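Local coordinates for D-glycero-D-manno-heptose 1-phosphate kinase (Bacteroides thetaiotaomicron, PDB 3K85), which probably transfers phosphate from ATP to a sugar substrate, a heptose phosphate by its name, as a GHMP-family kinase, at residues Lys64-Met69 with Glu73-Ala78; Arg256-Gly261 with Phe302-Val307; Ile37-Tyr42 with Ser111-Ser116; Asp160-Ala165 with Val180-Leu185. One frame throughout, in Å; residues are numbered along the deposited sequence.

Contact 1. Residues Lys64-Met69 with Glu73-Ala78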
# COMPACT_ATOMS: atom_id res chain seq x y z
N LYS A 64 -24.66 -23.32 24.25
CA LYS A 64 -24.58 -23.86 25.60
C LYS A 64 -24.07 -22.87 26.64
O LYS A 64 -23.36 -21.93 26.34
CB LYS A 64 -23.67 -25.09 25.62
CG LYS A 64 -24.23 -26.26 24.86
CD LYS A 64 -23.26 -27.44 24.87
CE LYS A 64 -23.93 -28.70 24.33
NZ LYS A 64 -24.49 -28.49 22.96
N SER A 65 -24.46 -23.12 27.89
CA SER A 65 -24.06 -22.30 29.01
C SER A 65 -23.05 -23.16 29.77
O SER A 65 -23.19 -24.38 29.81
CB SER A 65 -25.28 -21.99 29.88
OG SER A 65 -24.97 -21.07 30.91
N TYR A 66 -22.02 -22.53 30.34
CA TYR A 66 -20.99 -23.25 31.10
C TYR A 66 -20.67 -22.47 32.37
O TYR A 66 -20.86 -21.25 32.43
CB TYR A 66 -19.70 -23.38 30.29
CG TYR A 66 -19.81 -24.21 29.04
CD1 TYR A 66 -19.64 -25.60 29.09
CD2 TYR A 66 -20.06 -23.62 27.81
CE1 TYR A 66 -19.71 -26.36 27.93
CE2 TYR A 66 -20.13 -24.38 26.64
CZ TYR A 66 -19.96 -25.74 26.71
OH TYR A 66 -20.03 -26.49 25.54
N LEU A 67 -20.18 -23.18 33.38
CA LEU A 67 -19.82 -22.55 34.64
C LEU A 67 -18.52 -21.77 34.39
O LEU A 67 -17.56 -22.31 33.84
CB LEU A 67 -19.61 -23.62 35.70
CG LEU A 67 -20.42 -24.91 35.45
CD1 LEU A 67 -20.10 -25.93 36.53
CD2 LEU A 67 -21.91 -24.60 35.41
N SER A 68 -18.52 -20.50 34.77
CA SER A 68 -17.36 -19.63 34.58
C SER A 68 -16.07 -20.24 35.13
O SER A 68 -15.93 -20.42 36.34
CB SER A 68 -17.63 -18.27 35.24
OG SER A 68 -16.59 -17.35 34.99
N MSE A 69 -15.14 -20.57 34.23
CA MSE A 69 -13.86 -21.18 34.60
C MSE A 69 -12.66 -20.38 34.07
O MSE A 69 -12.83 -19.39 33.37
CB MSE A 69 -13.77 -22.59 34.03
CG MSE A 69 -14.92 -23.49 34.39
SE MSE A 69 -14.61 -25.25 33.69
CE MSE A 69 -16.09 -25.37 32.43
N GLU A 73 -12.71 -26.87 28.61
CA GLU A 73 -12.39 -28.12 27.93
C GLU A 73 -12.81 -28.13 26.47
O GLU A 73 -13.95 -27.82 26.13
CB GLU A 73 -13.06 -29.27 28.69
CG GLU A 73 -14.60 -29.18 28.80
CD GLU A 73 -15.12 -27.89 29.46
OE1 GLU A 73 -14.73 -27.59 30.61
OE2 GLU A 73 -15.93 -27.18 28.82
N ILE A 74 -11.89 -28.49 25.59
CA ILE A 74 -12.23 -28.54 24.18
C ILE A 74 -13.09 -29.78 23.90
O ILE A 74 -12.58 -30.84 23.52
CB ILE A 74 -10.93 -28.55 23.30
CG1 ILE A 74 -10.31 -27.15 23.29
CG2 ILE A 74 -11.24 -28.93 21.86
CD1 ILE A 74 -9.99 -26.60 24.65
N ASP A 75 -14.40 -29.64 24.10
CA ASP A 75 -15.36 -30.73 23.87
C ASP A 75 -15.43 -31.10 22.40
O ASP A 75 -15.55 -32.26 22.04
CB ASP A 75 -16.77 -30.32 24.29
CG ASP A 75 -16.87 -30.01 25.76
OD1 ASP A 75 -16.50 -30.87 26.58
OD2 ASP A 75 -17.35 -28.90 26.09
N GLY A 76 -15.37 -30.08 21.55
CA GLY A 76 -15.47 -30.29 20.12
C GLY A 76 -16.61 -29.39 19.71
O GLY A 76 -17.12 -29.43 18.59
N GLU A 77 -17.02 -28.55 20.66
CA GLU A 77 -18.10 -27.61 20.46
C GLU A 77 -17.61 -26.20 20.79
O GLU A 77 -17.08 -25.95 21.88
CB GLU A 77 -19.28 -27.98 21.36
CG GLU A 77 -19.72 -29.42 21.21
CD GLU A 77 -21.06 -29.70 21.87
OE1 GLU A 77 -21.23 -29.33 23.06
OE2 GLU A 77 -21.94 -30.28 21.19
N ALA A 78 -17.79 -25.29 19.83
CA ALA A 78 -17.35 -23.91 20.00
C ALA A 78 -15.87 -23.93 20.33
O ALA A 78 -15.41 -23.24 21.24
CB ALA A 78 -18.14 -23.24 21.12

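Contact 2. Residues Arg256-Gly261 with Phe302-Val307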
# COMPACT_ATOMS: atom_id res chain seq x y z
N ARG A 256 -4.95 -13.95 -17.89
CA ARG A 256 -3.97 -14.85 -18.48
C ARG A 256 -3.26 -15.66 -17.39
O ARG A 256 -3.20 -16.88 -17.45
CB ARG A 256 -2.94 -14.05 -19.28
CG ARG A 256 -2.05 -14.92 -20.16
CD ARG A 256 -0.90 -14.13 -20.77
NE ARG A 256 0.06 -13.71 -19.75
CZ ARG A 256 0.67 -14.54 -18.91
NH1 ARG A 256 0.42 -15.85 -18.98
NH2 ARG A 256 1.53 -14.08 -18.01
N ILE A 257 -2.73 -14.96 -16.38
CA ILE A 257 -2.02 -15.62 -15.29
C ILE A 257 -2.89 -16.68 -14.61
O ILE A 257 -2.41 -17.77 -14.29
CB ILE A 257 -1.52 -14.59 -14.25
CG1 ILE A 257 -0.56 -13.61 -14.92
CG2 ILE A 257 -0.81 -15.30 -13.11
CD1 ILE A 257 -0.12 -12.49 -14.03
N LEU A 258 -4.16 -16.36 -14.39
CA LEU A 258 -5.07 -17.32 -13.78
C LEU A 258 -5.29 -18.50 -14.73
O LEU A 258 -5.39 -19.65 -14.30
CB LEU A 258 -6.42 -16.67 -13.49
CG LEU A 258 -6.61 -15.95 -12.16
CD1 LEU A 258 -8.03 -15.43 -12.09
CD2 LEU A 258 -6.34 -16.90 -11.01
N GLY A 259 -5.38 -18.20 -16.02
CA GLY A 259 -5.59 -19.23 -17.01
C GLY A 259 -4.37 -20.11 -17.17
O GLY A 259 -4.48 -21.34 -17.21
N GLU A 260 -3.19 -19.49 -17.25
CA GLU A 260 -1.96 -20.24 -17.40
C GLU A 260 -1.81 -21.13 -16.17
O GLU A 260 -1.27 -22.23 -16.25
CB GLU A 260 -0.76 -19.29 -17.50
CG GLU A 260 0.48 -19.93 -18.12
CD GLU A 260 1.69 -19.00 -18.09
OE1 GLU A 260 2.26 -18.81 -16.99
OE2 GLU A 260 2.07 -18.47 -19.15
N GLY A 261 -2.29 -20.63 -15.04
CA GLY A 261 -2.21 -21.39 -13.81
C GLY A 261 -3.21 -22.53 -13.76
O GLY A 261 -3.01 -23.52 -13.06
N PHE A 302 -16.14 -23.86 -5.09
CA PHE A 302 -15.76 -22.45 -5.11
C PHE A 302 -14.87 -22.12 -6.30
O PHE A 302 -13.68 -22.45 -6.30
CB PHE A 302 -15.02 -22.10 -3.82
CG PHE A 302 -14.68 -20.65 -3.71
CD1 PHE A 302 -15.58 -19.75 -3.17
CD2 PHE A 302 -13.45 -20.18 -4.15
CE1 PHE A 302 -15.26 -18.40 -3.07
CE2 PHE A 302 -13.12 -18.83 -4.05
CZ PHE A 302 -14.03 -17.94 -3.51
N ILE A 303 -15.44 -21.46 -7.30
CA ILE A 303 -14.67 -21.08 -8.48
C ILE A 303 -14.66 -19.57 -8.65
O ILE A 303 -15.69 -18.91 -8.52
CB ILE A 303 -15.23 -21.69 -9.79
CG1 ILE A 303 -15.55 -23.17 -9.61
CG2 ILE A 303 -14.21 -21.53 -10.90
CD1 ILE A 303 -16.88 -23.42 -8.94
N MSE A 304 -13.48 -19.02 -8.93
CA MSE A 304 -13.33 -17.59 -9.13
C MSE A 304 -13.16 -17.39 -10.63
O MSE A 304 -12.20 -17.89 -11.22
CB MSE A 304 -12.11 -17.07 -8.38
CG MSE A 304 -11.90 -15.57 -8.46
SE MSE A 304 -10.37 -15.01 -7.42
CE MSE A 304 -9.00 -15.21 -8.77
N PHE A 305 -14.09 -16.67 -11.24
CA PHE A 305 -14.03 -16.41 -12.68
C PHE A 305 -13.72 -14.96 -13.00
O PHE A 305 -14.23 -14.04 -12.36
CB PHE A 305 -15.37 -16.79 -13.33
CG PHE A 305 -15.59 -18.26 -13.47
CD1 PHE A 305 -14.81 -19.01 -14.34
CD2 PHE A 305 -16.60 -18.89 -12.76
CE1 PHE A 305 -15.04 -20.38 -14.51
CE2 PHE A 305 -16.84 -20.26 -12.92
CZ PHE A 305 -16.06 -21.01 -13.80
N VAL A 306 -12.88 -14.75 -14.00
CA VAL A 306 -12.52 -13.41 -14.45
C VAL A 306 -13.11 -13.21 -15.84
O VAL A 306 -12.72 -13.88 -16.79
CB VAL A 306 -10.98 -13.23 -14.50
CG1 VAL A 306 -10.61 -11.94 -15.23
CG2 VAL A 306 -10.41 -13.22 -13.09
N VAL A 307 -14.05 -12.28 -15.96
CA VAL A 307 -14.70 -12.02 -17.24
C VAL A 307 -14.76 -10.54 -17.64
O VAL A 307 -14.66 -9.65 -16.80
CB VAL A 307 -16.14 -12.60 -17.22
CG1 VAL A 307 -16.97 -11.90 -16.16
CG2 VAL A 307 -16.79 -12.46 -18.59

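Contact 3. Residues Ile37-Tyr42 with Ser111-Ser116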
# COMPACT_ATOMS: atom_id res chain seq x y z
N ILE A 37 -12.83 -9.25 1.33
CA ILE A 37 -14.10 -8.94 0.68
C ILE A 37 -15.22 -8.68 1.70
O ILE A 37 -15.08 -9.05 2.86
CB ILE A 37 -14.53 -10.09 -0.26
CG1 ILE A 37 -14.72 -11.38 0.55
CG2 ILE A 37 -13.47 -10.30 -1.33
CD1 ILE A 37 -15.21 -12.55 -0.30
N ASN A 38 -16.32 -8.07 1.26
CA ASN A 38 -17.42 -7.74 2.15
C ASN A 38 -18.26 -8.87 2.77
O ASN A 38 -19.45 -8.69 3.02
CB ASN A 38 -18.37 -6.74 1.48
CG ASN A 38 -18.92 -7.25 0.17
OD1 ASN A 38 -18.54 -8.33 -0.31
ND2 ASN A 38 -19.80 -6.47 -0.44
N LEU A 39 -17.64 -10.02 3.01
CA LEU A 39 -18.31 -11.14 3.67
C LEU A 39 -17.56 -11.26 4.99
O LEU A 39 -16.35 -11.46 5.00
CB LEU A 39 -18.19 -12.42 2.83
CG LEU A 39 -19.29 -12.61 1.79
CD1 LEU A 39 -19.60 -11.29 1.09
CD2 LEU A 39 -18.86 -13.65 0.78
N TYR A 40 -18.29 -11.16 6.10
CA TYR A 40 -17.66 -11.14 7.41
C TYR A 40 -17.98 -12.22 8.45
O TYR A 40 -18.80 -13.11 8.23
CB TYR A 40 -17.96 -9.80 8.07
CG TYR A 40 -17.66 -8.58 7.21
CD1 TYR A 40 -16.44 -7.90 7.34
CD2 TYR A 40 -18.62 -8.06 6.33
CE1 TYR A 40 -16.18 -6.73 6.62
CE2 TYR A 40 -18.37 -6.89 5.60
CZ TYR A 40 -17.15 -6.23 5.76
OH TYR A 40 -16.89 -5.06 5.08
N ALA A 41 -17.31 -12.07 9.59
CA ALA A 41 -17.47 -12.90 10.77
C ALA A 41 -17.82 -11.84 11.80
O ALA A 41 -17.17 -10.80 11.87
CB ALA A 41 -16.15 -13.59 11.15
N TYR A 42 -18.85 -12.07 12.61
CA TYR A 42 -19.21 -11.06 13.59
C TYR A 42 -19.17 -11.70 14.95
O TYR A 42 -19.30 -12.90 15.08
CB TYR A 42 -20.63 -10.52 13.34
CG TYR A 42 -20.91 -10.14 11.91
CD1 TYR A 42 -21.05 -8.79 11.52
CD2 TYR A 42 -21.07 -11.12 10.93
CE1 TYR A 42 -21.35 -8.45 10.19
CE2 TYR A 42 -21.36 -10.79 9.61
CZ TYR A 42 -21.50 -9.46 9.24
OH TYR A 42 -21.76 -9.18 7.91
N SER A 111 -16.20 -23.59 2.29
CA SER A 111 -16.08 -22.36 1.51
C SER A 111 -14.76 -22.22 0.74
O SER A 111 -14.70 -22.51 -0.45
CB SER A 111 -16.25 -21.13 2.42
OG SER A 111 -17.56 -21.08 2.97
N GLY A 112 -13.72 -21.78 1.44
CA GLY A 112 -12.43 -21.59 0.80
C GLY A 112 -12.10 -20.11 0.80
O GLY A 112 -11.43 -19.61 -0.10
N LEU A 113 -12.61 -19.42 1.81
CA LEU A 113 -12.42 -17.99 1.97
C LEU A 113 -11.76 -17.69 3.30
O LEU A 113 -11.71 -16.54 3.73
CB LEU A 113 -13.77 -17.28 1.93
CG LEU A 113 -14.61 -17.49 0.67
CD1 LEU A 113 -16.03 -17.03 0.91
CD2 LEU A 113 -13.98 -16.74 -0.49
N GLY A 114 -11.26 -18.74 3.95
CA GLY A 114 -10.61 -18.60 5.24
C GLY A 114 -11.56 -18.33 6.40
O GLY A 114 -11.20 -17.62 7.34
N THR A 115 -12.76 -18.91 6.34
CA THR A 115 -13.78 -18.72 7.37
C THR A 115 -13.28 -18.84 8.79
O THR A 115 -13.47 -17.95 9.61
CB THR A 115 -14.94 -19.71 7.23
OG1 THR A 115 -15.60 -19.50 5.97
CG2 THR A 115 -15.94 -19.51 8.36
N SER A 116 -12.65 -19.97 9.07
CA SER A 116 -12.12 -20.27 10.39
C SER A 116 -11.14 -19.21 10.91
O SER A 116 -11.32 -18.66 12.00
CB SER A 116 -11.44 -21.65 10.36
OG SER A 116 -11.09 -22.08 11.66

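Contact 4. Residues Asp160-Ala165 with Val180-Leu185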
# COMPACT_ATOMS: atom_id res chain seq x y z
N ASP A 160 -4.49 -16.56 5.53
CA ASP A 160 -5.80 -16.29 6.11
C ASP A 160 -5.80 -15.45 7.38
O ASP A 160 -6.57 -14.50 7.49
CB ASP A 160 -6.54 -17.59 6.41
CG ASP A 160 -6.81 -18.40 5.16
OD1 ASP A 160 -6.42 -17.96 4.05
OD2 ASP A 160 -7.42 -19.49 5.29
N GLN A 161 -4.96 -15.80 8.34
CA GLN A 161 -4.94 -15.02 9.57
C GLN A 161 -4.55 -13.56 9.32
O GLN A 161 -5.17 -12.64 9.86
CB GLN A 161 -3.97 -15.64 10.59
CG GLN A 161 -4.45 -16.94 11.24
CD GLN A 161 -4.20 -18.17 10.37
OE1 GLN A 161 -3.87 -18.07 9.19
NE2 GLN A 161 -4.36 -19.34 10.97
N TYR A 162 -3.52 -13.37 8.50
CA TYR A 162 -3.04 -12.02 8.22
C TYR A 162 -4.00 -11.19 7.40
O TYR A 162 -4.15 -9.98 7.64
CB TYR A 162 -1.67 -12.11 7.53
CG TYR A 162 -0.55 -12.49 8.47
CD1 TYR A 162 0.18 -11.52 9.15
CD2 TYR A 162 -0.27 -13.83 8.74
CE1 TYR A 162 1.15 -11.86 10.08
CE2 TYR A 162 0.71 -14.19 9.69
CZ TYR A 162 1.41 -13.20 10.35
OH TYR A 162 2.33 -13.52 11.33
N ALA A 163 -4.67 -11.81 6.43
CA ALA A 163 -5.62 -11.08 5.60
C ALA A 163 -6.74 -10.54 6.49
O ALA A 163 -7.08 -9.35 6.44
CB ALA A 163 -6.19 -11.99 4.52
N ALA A 164 -7.28 -11.39 7.35
CA ALA A 164 -8.36 -10.98 8.22
C ALA A 164 -8.02 -9.80 9.12
O ALA A 164 -8.82 -8.87 9.27
CB ALA A 164 -8.83 -12.16 9.07
N ALA A 165 -6.84 -9.83 9.73
CA ALA A 165 -6.43 -8.77 10.64
C ALA A 165 -5.96 -7.48 9.97
O ALA A 165 -6.16 -6.39 10.51
CB ALA A 165 -5.32 -9.29 11.59
N VAL A 180 7.44 -12.76 8.73
CA VAL A 180 6.37 -12.33 7.83
C VAL A 180 6.32 -10.84 7.62
O VAL A 180 6.41 -10.07 8.58
CB VAL A 180 4.99 -12.79 8.34
CG1 VAL A 180 4.74 -12.25 9.72
CG2 VAL A 180 3.90 -12.32 7.38
N ILE A 181 6.17 -10.42 6.37
CA ILE A 181 6.09 -9.01 6.04
C ILE A 181 4.82 -8.77 5.25
O ILE A 181 4.57 -9.42 4.24
CB ILE A 181 7.28 -8.54 5.17
CG1 ILE A 181 8.60 -8.99 5.79
CG2 ILE A 181 7.25 -7.03 5.03
CD1 ILE A 181 8.74 -8.63 7.26
N VAL A 182 4.00 -7.83 5.71
CA VAL A 182 2.78 -7.50 5.00
C VAL A 182 2.93 -6.13 4.33
O VAL A 182 3.14 -5.12 5.01
CB VAL A 182 1.57 -7.45 5.96
CG1 VAL A 182 0.30 -7.09 5.19
CG2 VAL A 182 1.41 -8.79 6.64
N ASN A 183 2.89 -6.11 3.01
CA ASN A 183 2.99 -4.87 2.26
C ASN A 183 1.55 -4.44 1.96
O ASN A 183 0.94 -4.92 1.01
CB ASN A 183 3.75 -5.09 0.94
CG ASN A 183 5.20 -5.48 1.17
OD1 ASN A 183 6.05 -4.62 1.43
ND2 ASN A 183 5.49 -6.77 1.10
N PRO A 184 0.98 -3.56 2.80
CA PRO A 184 -0.40 -3.10 2.60
C PRO A 184 -0.44 -2.24 1.35
O PRO A 184 0.13 -1.15 1.34
CB PRO A 184 -0.69 -2.26 3.85
CG PRO A 184 0.33 -2.74 4.86
CD PRO A 184 1.56 -2.96 4.01
N LEU A 185 -1.10 -2.71 0.29
CA LEU A 185 -1.14 -1.94 -0.95
C LEU A 185 -2.34 -1.00 -1.13
O LEU A 185 -3.48 -1.42 -1.00
CB LEU A 185 -1.12 -2.89 -2.16
CG LEU A 185 -0.00 -3.93 -2.31
CD1 LEU A 185 -0.30 -4.77 -3.56
CD2 LEU A 185 1.35 -3.24 -2.44

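Contact 1. Residues Lys64-Met69 with Glu73-Ala78
With CG anti to its carbonyl carbon (chi1 -64°), Tyr66 lays its ring between the strand and the loop, beside Asp75, while Lys64 runs out nearly straight and bends only at its last torsion (chi4 56°), bringing its end beside Glu77. The Lys64-Glu77 pair is a loose salt bridge, NZ lying 3.4 Å from OE1, and the same oxygen also lies against the aliphatic CE of Lys64. A long, flexible amine suits this exposed site, where it can reach across to the loop. The Tyr66 ring meets two carboxylates obliquely: Glu73 OE2 is 4.0 Å from CE1, and Asp75 comes from the opposite direction with its plane only 18° from that of the ring. Asp75 OD2 approaches the Tyr66 OH at 3.6 Å, yet the two are joined mainly through Lys82, whose NZ is hydrogen-bonded to the hydroxyl and salt-bridged to the aspartate. An alanine in place of Tyr66 would remove ring and hydroxyl, and would probably leave Lys82 short of one partner and Asp75 freer to turn. At the other end of the contact, Glu73 OE1 touches the terminal methyl of Met69, a selenomethionine, CE being 3.2 Å away. Strand 62-67 pairs with strand 52-57 through backbone bonds of Lys64 and Tyr66, and the loop ends at Ala78, the N-cap of helix 79-91, which carries Lys82.

Contact 2. Residues Arg256-Gly261 with Phe302-Val307
In the helix-on-sheet layer of the C-terminal half of the kinase, Leu258 of helix 251-264 packs onto Met304 and Val306 of strand 303-306. One leucine branch does most of the touching: CD1 sits 3.4 Å from Val306 CG2 and 3.5 Å from Met304 CE, both closer than usual for carbon pairs, so the methyls fit tightly. The other branch adds a lighter touch, CD2 lying 3.9 Å from Met304 CE. Leu258 crosses both strand residues at about a right angle.

Met304 reaches the helix by its length. Its CG is anti to the backbone N (chi1 -177°), the chain continues straight, and a turn about the last torsion (chi3 89°) delivers the methyl beyond the selenium of this selenomethionine. A flexible, unbranched side chain suits a place whose CB does not itself point at the helix. Val306 needs no such reach: its CB already faces the helix, and CG2, anti to the carbonyl carbon, is the methyl that meets Leu258. Short and branched, it lets the helix come close, and Phe254 and Ala255 of the same helix also rest on it. Phe305, between the two, points its CB the other way.

Strand 303-306 is the middle one of three, bonded to 199-202 on one flank and to 291-294 on the other, and Leu258 also reaches Ala291 and Lys293 on the latter. A helix laid mainly by apolar side chains across an antiparallel sheet is consistent with the ferredoxin-like alpha/beta sandwich known from the C-terminal domains of GHMP kinases.

Contact 3. Residues Ile37-Tyr42 with Ser111-Ser116
Apolar contact is all that joins these segments, and Leu113 carries its loop's side of it. Its two branches divide the work: CD2 lies 4.4 Å from Ile37 CD1, and CD1 lies 4.4 Å from Leu39 CD2. Ile37 holds its CG1 between the backbone N and the carbonyl carbon (chi1 61°), from where the extended chain carries CD1 to the leucine. These are easy van der Waals distances, and no hydrogen bond crosses. Buried branched side chains suit the spot, for Leu12 of strand 4-15 touches both Ile37 and Leu113, and Phe203 and Phe302 also rest on Leu113.

Polar interactions fix each segment separately. On the strand side, Asp106 OD2 accepts bonds from Tyr40 N and Tyr42 OH. On the loop side, Ser111 OG and Thr115 OG1 both bond to Pro108 O, while Arg11 NH1 grips Gly112 O. The small hydroxyl residues can thus tie the turn back to the chain just before it without bulk.

Backbone shape explains the glycines: Gly112 has phi 114°, where a side chain would collide with the preceding carbonyl oxygen, and Gly114 has positive phi at the N-cap of helix 115-131. The Gly-Leu-Gly-Thr-Ser run opening into a helix is consistent with the glycine-rich phosphate-binding loop of GHMP kinases, which in relatives wraps the ATP phosphates; here Leu113 is the residue that packs it on Ile37 and Leu39.

Contact 4. Residues Asp160-Ala165 with Val180-Leu185
Tyr162 lays its ring against Val180 and Val182, packing helix 159-166 onto strand 179-185 of the antiparallel hairpin formed with strand 169-175. Val180 makes the closer fit, and both its methyls take part. CG2 stands over one ring face, 4.0 Å from the centroid of Tyr162 and 18° off the ring normal, a CH-pi contact. CG1 reaches the far end of the ring, 3.5 Å from Tyr162 CZ and 3.2 Å from its OH. This follows from the valine torsion (chi1 58°), which sets CG1 in the crowded position between N and carbonyl carbon and leaves CG2 anti to the backbone N. Val182 adds a more oblique touch, its CG2 lying 3.9 Å from Tyr162 CD1. Beta-branched residues suit the strand and offer two methyls to one flat ring, while a tyrosine is long enough to span from the helix to both. Losing the ring to an alanine here would probably leave a gap against the methyls of Val180 and Val182 and let the helix shift against the strand.

In the next shell, Met172 of the partner strand and Ser141 of helix 137-151 also touch Tyr162, and Phe174 packs on Val180. Tyr138 OH is hydrogen-bonded to Val182 N, and Arg11 holds the start of the helix by a salt bridge to Asp160 OD1. Ile181, pointing away from the helix, meets Leu244 of the second subunit, and Lys248 NZ of that subunit donates a hydrogen bond to Val180 O.

Overall arrangement
Contacts 2, 3 and 4 are buried and held by apolar side chains, whereas contact 1, about 25 Å from the chain centre, is a surface contact built of charges around a tyrosine. Contacts 1, 3 and 4 all reach the large mixed sheet; contact 2 belongs to the separate three-stranded sheet, its centre about 42 Å from that of contact 1, on the other side of the chain's centre. Contact 3 is the one that touches two others: its Leu113 packs on Phe302 of contact 2, and its Gly114 lies against Asp160 of contact 4. Of the four, contact 4 alone is touched by the second subunit, so its strand serves both core and interface.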